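Local coordinates for protein aminoglycoside N(3)-acetyltransferase (Enterobacter cloacae, PDB 6NP3) that probably confers resistance to gentamicin and related 2-deoxystreptamine antibiotics by transferring an acetyl group from acetyl-CoA to their N3 amine, at residues 24-29 / 164-169; 158-163 / 244-249. All coordinates share one frame; numbering follows the deposited sequence. Where two conformers were deposited one is given.

Interaction 1 of 2, residues 24-29 / 164-169; sequences MPHVSL and PDAVTA. With LLL ((2R,3R,4R,5R)-2-((1S,2S,3R,4S,6R)-4,6-diamino-3-((2R,3R,6S)-3-amino-6-(aminomethyl)-tetrahydro-2H-pyran-2-yloxy)-2-hydr oxycyclohexyloxy)-5-methyl-4-(methylamino)-tetrahydro-2H-pyran-3,5-diol), chain B.
His26 CG stands anti to its own carbonyl carbon (chi1 -65°), and Thr168 OG1 anti to its own (chi1 -47°), which brings imidazole and hydroxyl together between strand 22-27 and the loop 164-169. In the conformer given, the carbonyl oxygen of Ala166 sits over the centre of the imidazole, 3.0 Å above its plane, so that its angle to either ring nitrogen is poor for a hydrogen bond although both are near. At the edge, near the ring plane, Thr168 OG1 approaches His26 CE1 at 3.1 Å. Water 1 lies in the plane, 2.9 Å from His26 NE2, and accepts a bond from Ala169 N at 2.9 Å. Apolar contacts lie nearby: Ala166 CB is 4.1 Å from His26 CB, and the extended Met24 chain brings CE to 4.0 Å from Thr168 CB, the two side chains crossing at about a right angle. Val167 centres an inverse gamma turn in the loop. Asp165, modelled in two conformers, borders the gentamicin pocket. His26 and Thr168 belong to the acetyl-CoA site, empty here, so the contact joins acetyl-CoA and antibiotic sites; the in-plane water and the carbonyl over the face probably limit rotation of the imidazole.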
ATOM      1  N   MET A  24       4.879  -1.004  -7.127  1.00 11.18           N
ATOM      2  CA  MET A  24       4.250  -1.213  -5.826  1.00 10.98           C
ATOM      3  C   MET A  24       3.711  -2.633  -5.808  1.00 11.10           C
ATOM      4  O   MET A  24       2.725  -2.931  -6.513  1.00 11.82           O
ATOM      5  CB  MET A  24       3.114  -0.216  -5.607  1.00 11.08           C
ATOM      6  CG  MET A  24       2.431  -0.375  -4.272  1.00 12.31           C
ATOM      7  SD  MET A  24       1.399   1.034  -3.904  1.00 13.46           S
ATOM      8  CE  MET A  24       1.018   0.687  -2.210  1.00 14.49           C
ATOM      9  N   PRO A  25       4.294  -3.526  -5.026  1.00 11.61           N
ATOM     10  CA  PRO A  25       3.835  -4.914  -5.010  1.00 12.25           C
ATOM     11  C   PRO A  25       2.767  -5.174  -3.956  1.00 12.82           C
ATOM     12  O   PRO A  25       2.753  -4.596  -2.869  1.00 13.49           O
ATOM     13  CB  PRO A  25       5.119  -5.695  -4.682  1.00 13.53           C
ATOM     14  CG  PRO A  25       5.835  -4.770  -3.738  1.00 14.61           C
ATOM     15  CD  PRO A  25       5.543  -3.353  -4.254  1.00 12.72           C
ATOM     16  N   HIS A  26       1.917  -6.135  -4.293  1.00 13.55           N
ATOM     17  CA  HIS A  26       0.933  -6.715  -3.385  1.00 13.90           C
ATOM     18  C   HIS A  26       1.099  -8.211  -3.565  1.00 13.42           C
ATOM     19  O   HIS A  26       0.898  -8.716  -4.666  1.00 15.32           O
ATOM     20  CB  HIS A  26      -0.512  -6.302  -3.712  1.00 14.76           C
ATOM     21  CG  HIS A  26      -0.766  -4.842  -3.539  1.00 15.42           C
ATOM     22  ND1 HIS A  26      -0.769  -4.242  -2.303  1.00 16.38           N
ATOM     23  CD2 HIS A  26      -0.975  -3.862  -4.445  1.00 16.78           C
ATOM     24  CE1 HIS A  26      -0.990  -2.947  -2.455  1.00 17.29           C
ATOM     25  NE2 HIS A  26      -1.121  -2.693  -3.739  1.00 16.73           N
ATOM     26  N   VAL A  27       1.459  -8.923  -2.507  1.00 13.80           N
ATOM     27  CA  VAL A  27       1.934 -10.301  -2.652  1.00 14.77           C
ATOM     28  C   VAL A  27       1.182 -11.250  -1.724  1.00 15.93           C
ATOM     29  O   VAL A  27       1.057 -10.990  -0.522  1.00 18.05           O
ATOM     30  CB  VAL A  27       3.444 -10.395  -2.354  1.00 15.30           C
ATOM     31  CG1 VAL A  27       3.966 -11.826  -2.540  1.00 16.29           C
ATOM     32  CG2 VAL A  27       4.218  -9.402  -3.190  1.00 14.91           C
ATOM     33  N   SER A  28       0.739 -12.375  -2.277  1.00 17.66           N
ATOM     34  CA  SER A  28       0.347 -13.543  -1.494  1.00 18.43           C
ATOM     35  C   SER A  28       1.490 -14.563  -1.538  1.00 19.07           C
ATOM     36  O   SER A  28       1.696 -15.244  -2.550  1.00 19.35           O
ATOM     37  CB  SER A  28      -0.923 -14.160  -2.065  1.00 20.23           C
ATOM     38  OG  SER A  28      -1.140 -15.445  -1.483  1.00 23.82           O
ATOM     39  N   LEU A  29       2.229 -14.684  -0.438  1.00 19.96           N
ATOM     40  CA  LEU A  29       3.354 -15.616  -0.431  1.00 21.63           C
ATOM     41  C   LEU A  29       2.896 -17.068  -0.523  1.00 23.17           C
ATOM     42  O   LEU A  29       3.624 -17.907  -1.064  1.00 22.89           O
ATOM     43  CB  LEU A  29       4.238 -15.381   0.790  1.00 22.21           C
ATOM     44  CG  LEU A  29       5.067 -14.092   0.744  1.00 21.61           C
ATOM     45  CD1 LEU A  29       5.665 -13.765   2.097  1.00 23.20           C
ATOM     46  CD2 LEU A  29       6.173 -14.184  -0.316  1.00 22.72           C
ATOM     47  N   PRO A 164      -8.402  -8.562  -5.981  1.00 20.33           N
ATOM     48  CA  PRO A 164      -8.729  -7.186  -6.406  1.00 19.51           C
ATOM     49  C   PRO A 164      -8.918  -6.220  -5.252  1.00 18.91           C
ATOM     50  O   PRO A 164      -8.810  -5.002  -5.454  1.00 18.66           O
ATOM     51  CB  PRO A 164     -10.012  -7.360  -7.231  1.00 20.90           C
ATOM     52  CG  PRO A 164     -10.614  -8.665  -6.716  1.00 22.43           C
ATOM     53  CD  PRO A 164      -9.418  -9.541  -6.405  1.00 21.71           C
ATOM     54  N   ASP A 165      -9.144  -6.726  -4.041  0.64 17.54           N
ATOM     55  CA  ASP A 165      -9.257  -5.872  -2.869  0.64 17.02           C
ATOM     56  C   ASP A 165      -7.927  -5.253  -2.469  0.64 17.32           C
ATOM     57  O   ASP A 165      -7.910  -4.363  -1.612  0.64 18.71           O
ATOM     58  CB  ASP A 165      -9.722  -6.698  -1.663  0.64 18.65           C
ATOM     59  CG  ASP A 165      -8.622  -7.629  -1.144  0.64 20.74           C
ATOM     60  OD1 ASP A 165      -8.379  -8.654  -1.798  0.64 21.82           O
ATOM     61  OD2 ASP A 165      -7.972  -7.325  -0.120  0.64 23.17           O
ATOM     62  N   ALA A 166      -6.817  -5.710  -3.046  0.64 16.30           N
ATOM     63  CA  ALA A 166      -5.499  -5.409  -2.509  0.64 16.47           C
ATOM     64  C   ALA A 166      -4.919  -4.087  -2.985  0.64 15.85           C
ATOM     65  O   ALA A 166      -3.891  -3.676  -2.465  0.64 17.05           O
ATOM     66  CB  ALA A 166      -4.531  -6.526  -2.897  0.64 17.02           C
ATOM     67  N   VAL A 167      -5.600  -3.371  -3.873  1.00 15.66           N
ATOM     68  CA  VAL A 167      -4.997  -2.266  -4.629  1.00 14.03           C
ATOM     69  C   VAL A 167      -5.080  -0.953  -3.844  1.00 13.05           C
ATOM     70  O   VAL A 167      -5.988  -0.129  -4.030  1.00 13.36           O
ATOM     71  CB  VAL A 167      -5.672  -2.151  -5.997  1.00 15.45           C
ATOM     72  CG1 VAL A 167      -4.984  -1.088  -6.810  1.00 14.54           C
ATOM     73  CG2 VAL A 167      -5.725  -3.483  -6.729  1.00 18.55           C
ATOM     74  N   THR A 168      -4.106  -0.757  -2.961  1.00 12.92           N
ATOM     75  CA  THR A 168      -4.109   0.399  -2.071  1.00 12.84           C
ATOM     76  C   THR A 168      -4.200   1.701  -2.837  1.00 11.95           C
ATOM     77  O   THR A 168      -4.799   2.664  -2.348  1.00 12.52           O
ATOM     78  CB  THR A 168      -2.819   0.398  -1.247  1.00 14.11           C
ATOM     79  OG1 THR A 168      -2.584  -0.918  -0.721  1.00 15.05           O
ATOM     80  CG2 THR A 168      -2.854   1.408  -0.160  1.00 16.25           C
ATOM     81  N   ALA A 169      -3.584   1.773  -4.008  1.00 12.15           N
ATOM     82  CA  ALA A 169      -3.596   3.035  -4.715  1.00 11.83           C
ATOM     83  C   ALA A 169      -5.001   3.524  -5.025  1.00 11.18           C
ATOM     84  O   ALA A 169      -5.193   4.739  -5.183  1.00 11.51           O
ATOM     85  CB  ALA A 169      -2.787   2.968  -5.991  1.00 12.95           C
TER
HETATM   86  C11 LLL B 301      -9.068  -4.684   4.302  0.81 25.28           C
HETATM   87  O11 LLL B 301      -8.311  -3.674   3.585  0.81 19.54           O
HETATM   88  C21 LLL B 301      -8.749  -6.029   3.653  0.81 28.73           C
HETATM   89  N21 LLL B 301      -7.297  -6.136   3.567  0.81 30.20           N
HETATM   90  C31 LLL B 301      -9.245  -6.057   2.255  0.81 28.69           C
HETATM   91  C41 LLL B 301     -10.753  -5.859   2.278  0.81 29.31           C
HETATM   92  C51 LLL B 301     -11.045  -4.541   2.985  0.81 29.22           C
HETATM   93  O51 LLL B 301     -10.482  -4.529   4.267  0.81 28.20           O
HETATM   94  C61 LLL B 301     -12.538  -4.345   3.138  0.81 29.85           C
HETATM   95  N61 LLL B 301     -12.764  -3.076   3.831  0.81 29.57           N
HETATM   96  C12 LLL B 301      -6.396  -0.223   5.067  0.19 17.21           C
HETATM   97  N12 LLL B 301      -6.058   1.105   5.560  0.19 16.97           N
HETATM   98  C22 LLL B 301      -7.037  -0.157   3.681  0.81 17.33           C
HETATM   99  C32 LLL B 301      -7.280  -1.581   3.221  0.19 19.27           C
HETATM  100  N32 LLL B 301      -7.873  -1.560   1.881  0.19 20.46           N
HETATM  101  C42 LLL B 301      -8.224  -2.359   4.139  0.19 19.52           C
HETATM  102  C52 LLL B 301      -7.682  -2.320   5.568  0.19 17.92           C
HETATM  103  O52 LLL B 301      -8.654  -2.872   6.425  0.19 17.59           O
HETATM  104  C62 LLL B 301      -7.366  -0.913   6.034  0.19 16.77           C
HETATM  105  O62 LLL B 301      -6.728  -0.998   7.295  0.81 13.57           O
HETATM  106  C13 LLL B 301      -7.265  -0.213   8.362  0.19 15.22           C
HETATM  107  C23 LLL B 301      -6.090   0.140   9.270  0.19 14.76           C
HETATM  108  O23 LLL B 301      -5.102   0.774   8.483  0.19 14.71           O
HETATM  109  C33 LLL B 301      -5.462  -1.134   9.864  0.19 14.73           C
HETATM  110  N33 LLL B 301      -4.400  -0.769  10.829  0.19 14.61           N
HETATM  111  C43 LLL B 301      -6.571  -1.949  10.560  0.19 15.04           C
HETATM  112  O43 LLL B 301      -6.957  -1.217  11.706  0.19 15.19           O
HETATM  113  C53 LLL B 301      -7.761  -2.153   9.616  0.19 15.04           C
HETATM  114  O53 LLL B 301      -8.261  -0.937   9.109  0.19 14.96           O
HETATM  115  C83 LLL B 301      -6.041  -3.332  10.961  0.19 15.40           C
HETATM  116  C93 LLL B 301      -3.132  -1.454  10.501  0.19 14.62           C
HETATM  117  O   HOH W   1      -1.589  -0.103  -4.913  1.00 13.59           O

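Interaction 2 of 2, residues 158-163 / 244-249; sequences LSIGAG and AQSRLI
Ser159 and Arg247 face each other as an antiparallel hydrogen-bonded pair and exchange two backbone bonds, Ser159 N to Arg247 O at 2.9 Å and Arg247 N to Ser159 O at 2.9 Å. A third backbone bond, Gly161 N to Gln245 O at 2.8 Å, is more bent (137° at the hydrogen), its donor standing above the carbonyl plane where the chain leaves the strand at Gly161. Two CA-H...O contacts accompany them, from Leu158 CA to Arg247 O and from Ser246 CA to Ser159 O. The same central pair is also joined through its side chains. Bent at chi2 and chi3, the Arg247 chain turns back toward Ser159, whose OG meets the guanidinium at its edge: NH2 donates to Ser159 OG at 2.9 Å in an almost straight bond (175°) lying in the guanidinium plane. Strands 156-160 and 244-250 thus meet antiparallel within the mixed central sheet, whereas 156-160 runs parallel to 22-27, its other neighbour. Apolar contacts lie on the opposite face, with Leu158, Ile160, Ser246 and Leu248. Leu248 CD1 reaches Leu158 CB at 3.9 Å, the two side chains crossing obliquely, while Ile160 CG2 rests against Ala244 CB at 3.7 Å. Ser246 OG, which donates to Ala244 O within its own strand, lies 3.6 Å from Ile160 CG2. Leu15 of helix 5-15 packs on Leu158, Ser246 and Leu248.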
ATOM      1  N   LEU A 158       2.039  -4.181  -8.982  1.00 12.30           N
ATOM      2  CA  LEU A 158       2.438  -5.559  -9.281  1.00 12.43           C
ATOM      3  C   LEU A 158       1.716  -6.472  -8.297  1.00 12.39           C
ATOM      4  O   LEU A 158       2.072  -6.555  -7.126  1.00 13.65           O
ATOM      5  CB  LEU A 158       3.948  -5.685  -9.148  1.00 13.52           C
ATOM      6  CG  LEU A 158       4.526  -7.093  -9.198  1.00 15.24           C
ATOM      7  CD1 LEU A 158       4.139  -7.804 -10.469  1.00 16.00           C
ATOM      8  CD2 LEU A 158       6.042  -7.028  -9.050  1.00 16.76           C
ATOM      9  N   SER A 159       0.664  -7.103  -8.773  1.00 13.49           N
ATOM     10  CA  SER A 159      -0.154  -7.973  -7.951  1.00 14.59           C
ATOM     11  C   SER A 159       0.306  -9.402  -8.196  1.00 14.38           C
ATOM     12  O   SER A 159       0.191  -9.910  -9.313  1.00 16.68           O
ATOM     13  CB  SER A 159      -1.632  -7.834  -8.307  1.00 16.64           C
ATOM     14  OG  SER A 159      -2.416  -8.793  -7.597  1.00 18.44           O
ATOM     15  N   ILE A 160       0.830 -10.031  -7.151  1.00 14.53           N
ATOM     16  CA  ILE A 160       1.389 -11.373  -7.238  1.00 14.97           C
ATOM     17  C   ILE A 160       0.496 -12.277  -6.404  1.00 15.16           C
ATOM     18  O   ILE A 160       0.702 -12.439  -5.197  1.00 16.40           O
ATOM     19  CB  ILE A 160       2.857 -11.397  -6.771  1.00 15.25           C
ATOM     20  CG1 ILE A 160       3.698 -10.527  -7.689  1.00 16.46           C
ATOM     21  CG2 ILE A 160       3.376 -12.821  -6.731  1.00 17.10           C
ATOM     22  CD1 ILE A 160       5.115 -10.285  -7.180  1.00 16.90           C
ATOM     23  N   GLY A 161      -0.485 -12.871  -7.069  1.00 16.76           N
ATOM     24  CA  GLY A 161      -1.470 -13.714  -6.436  1.00 18.05           C
ATOM     25  C   GLY A 161      -2.431 -13.013  -5.505  1.00 18.43           C
ATOM     26  O   GLY A 161      -3.184 -13.685  -4.793  1.00 20.56           O
ATOM     27  N   ALA A 162      -2.415 -11.688  -5.457  1.00 17.98           N
ATOM     28  CA  ALA A 162      -3.304 -10.930  -4.586  1.00 19.62           C
ATOM     29  C   ALA A 162      -4.626 -10.644  -5.282  1.00 19.94           C
ATOM     30  O   ALA A 162      -4.702 -10.571  -6.505  1.00 21.12           O
ATOM     31  CB  ALA A 162      -2.634  -9.616  -4.200  1.00 19.77           C
ATOM     32  N   GLY A 163      -5.668 -10.476  -4.483  1.00 21.10           N
ATOM     33  CA  GLY A 163      -6.996 -10.264  -5.014  1.00 21.76           C
ATOM     34  C   GLY A 163      -7.247  -8.815  -5.361  1.00 20.84           C
ATOM     35  O   GLY A 163      -6.451  -7.913  -5.052  1.00 20.33           O
ATOM     36  N   ALA A 244       2.375 -18.018  -8.544  1.00 19.94           N
ATOM     37  CA  ALA A 244       1.239 -17.115  -8.381  1.00 20.22           C
ATOM     38  C   ALA A 244       0.846 -16.466  -9.697  1.00 20.80           C
ATOM     39  O   ALA A 244       1.697 -15.928 -10.409  1.00 19.23           O
ATOM     40  CB  ALA A 244       1.603 -16.017  -7.387  1.00 20.88           C
ATOM     41  N   GLN A 245      -0.449 -16.470  -9.992  1.00 23.17           N
ATOM     42  CA  GLN A 245      -0.956 -15.660 -11.086  1.00 25.36           C
ATOM     43  C   GLN A 245      -0.771 -14.192 -10.724  1.00 19.52           C
ATOM     44  O   GLN A 245      -1.236 -13.731  -9.671  1.00 19.19           O
ATOM     45  CB  GLN A 245      -2.440 -15.937 -11.306  1.00 38.93           C
ATOM     46  CG  GLN A 245      -2.776 -17.344 -11.740  1.00 54.01           C
ATOM     47  CD  GLN A 245      -4.032 -17.857 -11.080  1.00 63.95           C
ATOM     48  OE1 GLN A 245      -5.143 -17.524 -11.485  1.00 65.15           O
ATOM     49  NE2 GLN A 245      -3.862 -18.666 -10.047  1.00 64.59           N
ATOM     50  N   SER A 246      -0.125 -13.452 -11.618  1.00 16.78           N
ATOM     51  CA  SER A 246       0.277 -12.088 -11.348  1.00 15.23           C
ATOM     52  C   SER A 246      -0.136 -11.170 -12.485  1.00 15.54           C
ATOM     53  O   SER A 246      -0.408 -11.606 -13.604  1.00 16.80           O
ATOM     54  CB  SER A 246       1.796 -12.032 -11.160  1.00 15.72           C
ATOM     55  OG  SER A 246       2.213 -12.905 -10.136  1.00 16.39           O
ATOM     56  N   ARG A 247      -0.227  -9.886 -12.153  1.00 15.72           N
ATOM     57  CA  ARG A 247      -0.647  -8.854 -13.079  1.00 16.47           C
ATOM     58  C   ARG A 247       0.197  -7.614 -12.842  1.00 14.48           C
ATOM     59  O   ARG A 247       0.575  -7.321 -11.709  1.00 14.98           O
ATOM     60  CB  ARG A 247      -2.100  -8.418 -12.786  1.00 20.91           C
ATOM     61  CG  ARG A 247      -3.165  -9.438 -13.161  1.00 24.50           C
ATOM     62  CD  ARG A 247      -4.315  -9.449 -12.141  1.00 28.27           C
ATOM     63  NE  ARG A 247      -3.802  -9.769 -10.815  1.00 32.21           N
ATOM     64  CZ  ARG A 247      -3.713 -10.995 -10.320  1.00 33.39           C
ATOM     65  NH1 ARG A 247      -4.129 -12.036 -11.023  1.00 35.08           N
ATOM     66  NH2 ARG A 247      -3.209 -11.181  -9.115  1.00 32.95           N
ATOM     67  N   LEU A 248       0.437  -6.852 -13.903  1.00 13.99           N
ATOM     68  CA  LEU A 248       1.198  -5.607 -13.822  1.00 13.20           C
ATOM     69  C   LEU A 248       0.329  -4.492 -14.381  1.00 13.27           C
ATOM     70  O   LEU A 248       0.024  -4.462 -15.574  1.00 15.38           O
ATOM     71  CB  LEU A 248       2.521  -5.741 -14.565  1.00 14.08           C
ATOM     72  CG  LEU A 248       3.516  -4.618 -14.352  1.00 14.28           C
ATOM     73  CD1 LEU A 248       3.946  -4.483 -12.901  1.00 14.20           C
ATOM     74  CD2 LEU A 248       4.740  -4.877 -15.211  1.00 16.07           C
ATOM     75  N   ILE A 249      -0.095  -3.600 -13.498  1.00 13.01           N
ATOM     76  CA  ILE A 249      -1.153  -2.634 -13.769  1.00 12.83           C
ATOM     77  C   ILE A 249      -0.582  -1.225 -13.805  1.00 12.50           C
ATOM     78  O   ILE A 249       0.212  -0.847 -12.932  1.00 12.75           O
ATOM     79  CB  ILE A 249      -2.196  -2.724 -12.633  1.00 14.04           C
ATOM     80  CG1 ILE A 249      -2.886  -4.085 -12.643  1.00 15.15           C
ATOM     81  CG2 ILE A 249      -3.225  -1.604 -12.721  1.00 14.74           C
ATOM     82  CD1 ILE A 249      -3.630  -4.423 -11.386  1.00 16.99           C
TER

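Overall arrangement
From the N terminus, the chain passes helix 5-15 and enters strand 22-27, the first half of interaction 1. Nearly 130 residues later strand 156-160 comes alongside it, opening interaction 2, and leads through 161-163 into 164-169, where interaction 1 closes its long loop. After helix 222-233 and strand 237-241, strand 244-250 closes interaction 2. The two loops therefore cross, their segments alternating along the chain. Strand 156-160 lies between their partner strands: it pairs with 244-250 on one edge and with 22-27 on the other, where His26 O lies 2.8 Å from Ile160 N. Interaction 1 ties the loop bearing Asp165 and Thr168 to strand 22-27; interaction 2 joins 156-160 to 244-250 in the same sheet.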